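Local coordinates for protein probable hydrolase (Pseudomonas aeruginosa, PDB 3OM8) that is a probable alpha/beta hydrolase, possibly acting as a 3-oxoadipate enol-lactonase that opens a lactone ring by hydrolysis, at residues Gly72-Leu76 against Ala77-Glu81; Glu138-Ala141 against Ala142-Ala146; Met181-Arg185 against His186-Gly190; Glu228-Ala231 against Ala232-Gly236. All blocks are in the same frame, centred on the assembly; numbering follows the deposited sequence.

Contact 1 (Gly72-Leu76 against Ala77-Glu81); sequences GPYTL and ARLGE
Thr75 stands at the N-cap of helix 76-90 and turns its hydroxyl back over the first turn, where OG1 accepts from Arg78 N at 3.1 Å with an N-H...O angle of 151°. With chi1 at 67°, OG1 is folded in over its own main chain on the helix side, which also brings it against Arg78 CB at 3.3 Å. The carbonyl of the same residue is used too: Thr75 O takes the amide of Leu79 at 3.2 Å and a weak, bent bond from Arg78 N. One residue further along, Gly80 N bonds to Leu76 O at 3.0 Å. On the loop side of the cap, Leu79 CD2 meets Tyr74 CD2 at 4.1 Å, the two side chains crossing at about a right angle. Tyr74 OH bonds to Pro70 O. Arg78, bent at chi2 and chi3, has Glu81 CB over one face of its guanidinium, near the rim, and forms salt bridges with Asp82 and Glu85, while NH2 bonds to Ser12 OG. A threonine cap thus satisfies an amide that has no helical carbonyl before it, and the acidic residues probably offset the positive charge of Arg78 so near the helix start.

Contact 2 (Glu138-Ala141 against Ala142-Ala146); sequences ERIA and AVLQA
Ile140 and Leu144 lie next to each other one turn apart on helix 134-145, both directed to the same flank, with Ile140 CG2 against Leu144 CD1 at 4.1 Å. Leu144 CG also comes close to Ile140 O, at 3.2 Å, beside the backbone bond that this carbonyl receives from Leu144 N. The tighter fit is at Val143. With chi1 at 70°, its CG1 is turned inward over the backbone and rests on two carbonyls of the preceding turn, 3.2 Å from Ile140 O and 3.2 Å from Arg139 O. Arg139 O is at the same time the acceptor for Val143 N, at 3.0 Å. This side of the helix faces helix 185-196: Val143 packs on Leu188, and Ile140 on Phe192 and Arg196. At its border Arg139, exposed but flanking Phe192, makes a cation-pi contact with Trp136.

The other side is looser and turned to solvent. There the exposed Ala141 and Ala142 present small methyl groups, and the aliphatic part of Gln145 folds back so that CG lies 3.4 Å from Ala141 O. The helical ladder also slackens here: Gln145 N still bonds to Ala141 O, but at 3.3 Å and with an N-H...O angle of 137°. Apolar residues inward and alanines and polar chains outward make this the last turns of an amphipathic helix, in the helical region between strands 118-124 and 211-216 of an alpha/beta hydrolase fold.

Contact 3 (Met181-Arg185 against His186-Gly190); sequences MATNR and HGLAG
Asn184 caps helix 185-196 with its side chain: OD1 accepts from His186 N at 2.8 Å, an almost straight bond with an N-H...O angle of 163°, the donor tilted 21° from the carbonyl plane. CG is anti to the backbone N (chi1 -178°), a setting that swings the amide alongside the first turn. The same OD1 lies at the edge of the His186 ring, 3.2 Å from CD2, and amide and ring are nearly coplanar. Among the backbone bonds, Ala189 N to Arg185 O is firm at 2.9 Å, whereas Asn184 O receives two weak ones, from Gly187 N and Leu188 N.

The aromatic contact is a CH-pi one. Arg185 CG lies off-centre from the His186 ring, 4.2 Å from its centroid, and beyond CG the chain leads away from the ring to other partners: NH1 bonds to Leu144 O and Ala146 O, NH2 to Glu147 O. Three carbonyls gathered on one guanidinium hold the arginine's far end in place.

Apolar packing is carried by Thr183 and Leu188. Thr183 CG2 butts across the end of Leu188, touching CD2 at 3.5 Å, while the threonine hydroxyl on the other branch turns to Met179 O.

The contact makes the turn from helix 171-181 into helix 185-196. From helix 134-145, Val143 packs on Ala189 and Arg185, and Leu144 on His186; Thr152 of helix 150-160 meets Leu188.

Contact 4 (Glu228-Ala231 against Ala232-Gly236); sequences ELIA and ASIAG
Ser233 returns its side chain to the preceding turn of helix 224-233, where OG donates to Leu229 O at 2.6 Å, tilted 22° from the carbonyl plane. A chi1 of -65° turns OG away from its own carbonyl and back toward Leu229 O. Leu229 CD1 borders the same hydroxyl at 3.8 Å.

The backbone bonds change character as the helix runs out. Ala232 N to Glu228 O is a regular helical bond of 2.9 Å. Ile230 O, by contrast, is shared by two amides: Ile234 N, the i+4 amide, at 3.1 Å, and Ser233 N, the i+3 amide, at 3.0 Å and well above the carbonyl plane.

Among apolar contacts, Ile230 and Ile234 run alongside each other from the same face of the helix, with CG2 of Ile230 on CD1 of Ile234 at 3.7 Å. Both reach the central sheet, Ile230 at Val213 and Ile234 at Thr211, and Ala231 touches Val213 and Leu239, one on each of the two strands. This is the helical crossover of the beta-alpha-beta unit formed by strands 211-216 and 238-242. Beyond it the chain leaves the helix, and Ala235 packs on Arg238 of the second subunit.

At this weakly bonded helix end the carbonyls of Leu229 and Ile230 and the amides of Ser233 and Ile234 are paired locally: Ile230 O accepts two amides, and the Ser233 hydroxyl supplies a donor to Leu229 O, while the isoleucines remain turned to the sheet.

Contacts 1, 2 and 3 form a connected group. Contact 1 meets contact 3 through Tyr74, whose backbone N probably bonds to Gly190 O at 3.1 Å and whose OH probably bonds to His186 O. Contact 3 reaches contact 2, about 10 Å away between centres, through the guanidinium of Arg185. Contacts 1 and 2 do not touch, their nearest atoms being about 6 Å apart. Contact 4 is remote, about 32 Å from contact 3 between centres and on the opposite side of the chain's centre. In contact 1 the Leu79 side chain lies near, without touching, a probable nucleophile elbow containing Ser101, and the Leu76 side chain is about 4 Å from a bound MES, probably from the crystallisation liquor.

Contact 1 (Gly72-Leu76 against Ala77-Glu81)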
# COMPACT_ATOMS: atom_id res chain seq x y z
N GLY B 72 -0.93 27.29 24.65
CA GLY B 72 -1.21 27.29 23.23
C GLY B 72 -1.55 28.72 22.84
O GLY B 72 -1.69 29.57 23.71
N PRO B 73 -1.66 29.00 21.53
CA PRO B 73 -1.48 28.08 20.41
C PRO B 73 -0.01 27.84 20.15
O PRO B 73 0.80 28.75 20.40
CB PRO B 73 -2.07 28.86 19.22
CG PRO B 73 -2.55 30.18 19.77
CD PRO B 73 -1.89 30.38 21.08
N TYR B 74 0.34 26.64 19.68
CA TYR B 74 1.65 26.38 19.11
C TYR B 74 1.50 26.45 17.60
O TYR B 74 0.49 26.04 17.07
CB TYR B 74 2.14 24.98 19.46
CG TYR B 74 2.12 24.63 20.94
CD1 TYR B 74 2.17 25.61 21.91
CD2 TYR B 74 2.09 23.31 21.34
CE1 TYR B 74 2.17 25.28 23.26
CE2 TYR B 74 2.09 22.97 22.67
CZ TYR B 74 2.12 23.95 23.63
OH TYR B 74 2.11 23.58 24.95
N THR B 75 2.50 27.00 16.91
CA THR B 75 2.55 26.90 15.45
C THR B 75 3.36 25.66 15.03
O THR B 75 4.22 25.18 15.78
CB THR B 75 3.22 28.11 14.82
OG1 THR B 75 4.60 28.12 15.19
CG2 THR B 75 2.55 29.39 15.29
N LEU B 76 3.09 25.16 13.83
CA LEU B 76 3.86 24.04 13.29
C LEU B 76 5.34 24.41 13.25
O LEU B 76 6.21 23.64 13.66
CB LEU B 76 3.37 23.66 11.89
CG LEU B 76 4.05 22.46 11.24
CD1 LEU B 76 4.03 21.25 12.17
CD2 LEU B 76 3.40 22.14 9.89
N ALA B 77 5.62 25.62 12.76
CA ALA B 77 6.99 26.10 12.59
C ALA B 77 7.77 26.03 13.90
O ALA B 77 8.95 25.69 13.91
CB ALA B 77 6.97 27.52 12.05
N ARG B 78 7.10 26.38 15.00
CA ARG B 78 7.72 26.34 16.32
C ARG B 78 8.03 24.91 16.74
O ARG B 78 9.08 24.66 17.34
CB ARG B 78 6.81 27.00 17.35
CG ARG B 78 7.39 27.07 18.76
CD ARG B 78 8.70 27.86 18.80
NE ARG B 78 9.84 26.98 19.05
CZ ARG B 78 11.10 27.39 19.18
NH1 ARG B 78 12.06 26.50 19.41
NH2 ARG B 78 11.41 28.68 19.09
N LEU B 79 7.13 23.97 16.45
CA LEU B 79 7.37 22.56 16.76
C LEU B 79 8.55 21.99 15.94
O LEU B 79 9.27 21.11 16.39
CB LEU B 79 6.11 21.73 16.51
CG LEU B 79 4.86 22.12 17.30
CD1 LEU B 79 3.71 21.18 16.94
CD2 LEU B 79 5.13 22.09 18.80
N GLY B 80 8.73 22.51 14.73
CA GLY B 80 9.86 22.12 13.91
C GLY B 80 11.15 22.72 14.42
O GLY B 80 12.19 22.07 14.42
N GLU B 81 11.08 23.98 14.85
CA GLU B 81 12.26 24.66 15.38
C GLU B 81 12.80 23.96 16.63
O GLU B 81 14.01 23.94 16.87
CB GLU B 81 11.95 26.13 15.67
CG GLU B 81 11.88 26.99 14.42
CD GLU B 81 13.24 27.17 13.76
OE1 GLU B 81 14.26 27.19 14.48
OE2 GLU B 81 13.28 27.31 12.52

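Contact 2 (Glu138-Ala141 against Ala142-Ala146)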
# COMPACT_ATOMS: atom_id res chain seq x y z
N GLU B 138 -13.10 23.36 18.41
CA GLU B 138 -13.97 22.66 19.35
C GLU B 138 -13.17 21.83 20.35
O GLU B 138 -13.50 21.80 21.53
CB GLU B 138 -14.95 21.76 18.60
CG GLU B 138 -15.98 22.53 17.80
CD GLU B 138 -16.87 21.62 16.98
OE1 GLU B 138 -16.81 20.38 17.18
OE2 GLU B 138 -17.64 22.14 16.14
N ARG B 139 -12.13 21.16 19.87
CA ARG B 139 -11.33 20.30 20.73
C ARG B 139 -10.44 21.09 21.68
O ARG B 139 -10.14 20.65 22.79
CB ARG B 139 -10.50 19.33 19.89
CG ARG B 139 -11.35 18.28 19.19
CD ARG B 139 -10.55 17.47 18.19
NE ARG B 139 -11.33 16.37 17.64
CZ ARG B 139 -11.20 15.90 16.40
NH1 ARG B 139 -11.96 14.89 15.99
NH2 ARG B 139 -10.32 16.44 15.56
N ILE B 140 -10.00 22.26 21.24
CA ILE B 140 -9.24 23.16 22.08
C ILE B 140 -10.12 23.69 23.23
O ILE B 140 -9.75 23.62 24.41
CB ILE B 140 -8.65 24.33 21.24
CG1 ILE B 140 -7.54 23.82 20.32
CG2 ILE B 140 -8.15 25.46 22.14
CD1 ILE B 140 -7.08 24.82 19.28
N ALA B 141 -11.31 24.19 22.89
CA ALA B 141 -12.21 24.74 23.89
C ALA B 141 -12.61 23.67 24.90
O ALA B 141 -12.60 23.90 26.10
CB ALA B 141 -13.44 25.35 23.23
N ALA B 142 -12.93 22.48 24.39
CA ALA B 142 -13.35 21.37 25.23
C ALA B 142 -12.26 20.86 26.18
O ALA B 142 -12.55 20.55 27.33
CB ALA B 142 -13.87 20.21 24.35
N VAL B 143 -11.03 20.72 25.69
CA VAL B 143 -9.95 20.26 26.56
C VAL B 143 -9.61 21.29 27.65
O VAL B 143 -9.36 20.93 28.80
CB VAL B 143 -8.67 19.83 25.76
CG1 VAL B 143 -7.95 21.03 25.15
CG2 VAL B 143 -7.72 19.07 26.67
N LEU B 144 -9.62 22.58 27.30
CA LEU B 144 -9.37 23.64 28.29
C LEU B 144 -10.39 23.66 29.44
O LEU B 144 -10.05 23.99 30.57
CB LEU B 144 -9.33 25.02 27.63
CG LEU B 144 -8.15 25.28 26.70
CD1 LEU B 144 -8.32 26.63 26.02
CD2 LEU B 144 -6.84 25.22 27.47
N GLN B 145 -11.64 23.31 29.15
CA GLN B 145 -12.70 23.40 30.14
C GLN B 145 -12.90 22.13 30.96
O GLN B 145 -13.67 22.12 31.91
CB GLN B 145 -14.01 23.81 29.46
CG GLN B 145 -13.95 25.21 28.91
CD GLN B 145 -13.74 26.23 30.02
OE1 GLN B 145 -14.23 26.04 31.14
NE2 GLN B 145 -13.00 27.30 29.73
N ALA B 146 -12.21 21.05 30.60
CA ALA B 146 -12.44 19.76 31.25
C ALA B 146 -12.10 19.77 32.73
O ALA B 146 -11.15 20.43 33.16
CB ALA B 146 -11.65 18.68 30.56

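Contact 3 (Met181-Arg185 against His186-Gly190)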
# COMPACT_ATOMS: atom_id res chain seq x y z
N MSE B 181 -3.42 10.84 30.61
CA MSE B 181 -3.83 11.36 31.91
C MSE B 181 -2.80 12.31 32.53
O MSE B 181 -3.14 13.11 33.40
CB MSE B 181 -4.12 10.21 32.88
CG MSE B 181 -5.36 9.37 32.58
SE MSE B 181 -7.04 10.37 32.60
CE MSE B 181 -7.01 11.01 34.44
N ALA B 182 -1.55 12.22 32.09
CA ALA B 182 -0.50 13.07 32.63
C ALA B 182 -0.15 14.19 31.67
O ALA B 182 0.84 14.89 31.86
CB ALA B 182 0.73 12.25 32.93
N THR B 183 -0.95 14.34 30.62
CA THR B 183 -0.70 15.37 29.63
C THR B 183 -1.42 16.68 29.99
O THR B 183 -2.64 16.70 30.17
CB THR B 183 -1.07 14.93 28.20
OG1 THR B 183 -0.18 13.89 27.77
CG2 THR B 183 -0.93 16.10 27.24
N ASN B 184 -0.66 17.75 30.11
CA ASN B 184 -1.25 19.04 30.48
C ASN B 184 -2.13 19.57 29.36
O ASN B 184 -1.77 19.47 28.19
CB ASN B 184 -0.16 20.04 30.84
CG ASN B 184 -0.72 21.36 31.29
OD1 ASN B 184 -1.21 22.15 30.48
ND2 ASN B 184 -0.65 21.61 32.59
N ARG B 185 -3.28 20.13 29.73
CA ARG B 185 -4.28 20.52 28.75
C ARG B 185 -3.78 21.57 27.78
O ARG B 185 -4.33 21.72 26.69
CB ARG B 185 -5.55 21.02 29.45
CG ARG B 185 -5.39 22.36 30.17
CD ARG B 185 -6.62 22.64 31.03
NE ARG B 185 -6.87 21.56 31.99
CZ ARG B 185 -8.05 21.31 32.53
NH1 ARG B 185 -9.10 22.05 32.21
NH2 ARG B 185 -8.19 20.31 33.40
N HIS B 186 -2.74 22.31 28.18
CA HIS B 186 -2.19 23.34 27.31
C HIS B 186 -1.28 22.75 26.22
O HIS B 186 -1.16 23.30 25.13
CB HIS B 186 -1.46 24.41 28.13
CG HIS B 186 -2.37 25.19 29.02
ND1 HIS B 186 -3.10 26.28 28.58
CD2 HIS B 186 -2.71 25.02 30.32
CE1 HIS B 186 -3.84 26.74 29.56
NE2 HIS B 186 -3.62 26.00 30.63
N GLY B 187 -0.64 21.62 26.53
CA GLY B 187 0.11 20.88 25.53
C GLY B 187 -0.82 20.41 24.41
O GLY B 187 -0.55 20.63 23.23
N LEU B 188 -1.92 19.78 24.80
CA LEU B 188 -2.95 19.36 23.86
C LEU B 188 -3.54 20.53 23.08
O LEU B 188 -3.59 20.51 21.85
CB LEU B 188 -4.08 18.64 24.60
CG LEU B 188 -3.69 17.37 25.35
CD1 LEU B 188 -4.92 16.73 25.96
CD2 LEU B 188 -3.01 16.43 24.40
N ALA B 189 -3.99 21.55 23.79
CA ALA B 189 -4.61 22.71 23.16
C ALA B 189 -3.64 23.37 22.18
O ALA B 189 -4.02 23.72 21.07
CB ALA B 189 -5.09 23.73 24.22
N GLY B 190 -2.39 23.53 22.59
CA GLY B 190 -1.38 24.13 21.73
C GLY B 190 -1.11 23.29 20.50
O GLY B 190 -0.93 23.82 19.40

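Contact 4 (Glu228-Ala231 against Ala232-Gly236)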
# COMPACT_ATOMS: atom_id res chain seq x y z
N GLU B 228 -1.51 7.95 1.64
CA GLU B 228 -1.40 7.64 0.21
C GLU B 228 -1.21 8.93 -0.57
O GLU B 228 -0.43 8.97 -1.51
CB GLU B 228 -2.63 6.90 -0.31
CG GLU B 228 -2.85 5.56 0.34
CD GLU B 228 -4.20 4.96 -0.00
OE1 GLU B 228 -4.49 3.83 0.46
OE2 GLU B 228 -4.98 5.61 -0.74
N LEU B 229 -1.92 9.98 -0.15
CA LEU B 229 -1.81 11.26 -0.83
C LEU B 229 -0.40 11.82 -0.68
O LEU B 229 0.12 12.43 -1.60
CB LEU B 229 -2.83 12.26 -0.27
CG LEU B 229 -2.70 13.69 -0.83
CD1 LEU B 229 -2.91 13.66 -2.34
CD2 LEU B 229 -3.67 14.67 -0.15
N ILE B 230 0.20 11.61 0.48
CA ILE B 230 1.57 12.03 0.71
C ILE B 230 2.56 11.26 -0.17
O ILE B 230 3.38 11.87 -0.86
CB ILE B 230 1.99 11.86 2.18
CG1 ILE B 230 1.23 12.85 3.07
CG2 ILE B 230 3.49 12.06 2.32
CD1 ILE B 230 1.45 12.62 4.55
N ALA B 231 2.49 9.93 -0.14
CA ALA B 231 3.37 9.09 -0.94
C ALA B 231 3.24 9.47 -2.41
O ALA B 231 4.24 9.63 -3.11
CB ALA B 231 3.07 7.60 -0.73
N ALA B 232 2.00 9.62 -2.87
CA ALA B 232 1.71 9.96 -4.26
C ALA B 232 2.23 11.33 -4.67
O ALA B 232 2.37 11.62 -5.86
CB ALA B 232 0.21 9.87 -4.52
N SER B 233 2.52 12.17 -3.69
CA SER B 233 2.85 13.57 -3.97
C SER B 233 4.35 13.83 -3.96
O SER B 233 4.83 14.76 -4.60
CB SER B 233 2.15 14.50 -2.97
OG SER B 233 0.74 14.44 -3.11
N ILE B 234 5.10 13.02 -3.21
CA ILE B 234 6.53 13.23 -3.06
C ILE B 234 7.31 12.35 -4.05
O ILE B 234 7.16 11.13 -4.06
CB ILE B 234 6.99 12.93 -1.61
CG1 ILE B 234 6.34 13.90 -0.62
CG2 ILE B 234 8.51 13.01 -1.49
CD1 ILE B 234 6.56 13.54 0.84
N ALA B 235 8.14 12.98 -4.87
CA ALA B 235 8.90 12.25 -5.88
C ALA B 235 9.71 11.14 -5.22
O ALA B 235 10.49 11.39 -4.30
CB ALA B 235 9.82 13.20 -6.64
N GLY B 236 9.49 9.90 -5.67
CA GLY B 236 10.26 8.76 -5.19
C GLY B 236 9.86 8.20 -3.84
O GLY B 236 10.54 7.32 -3.30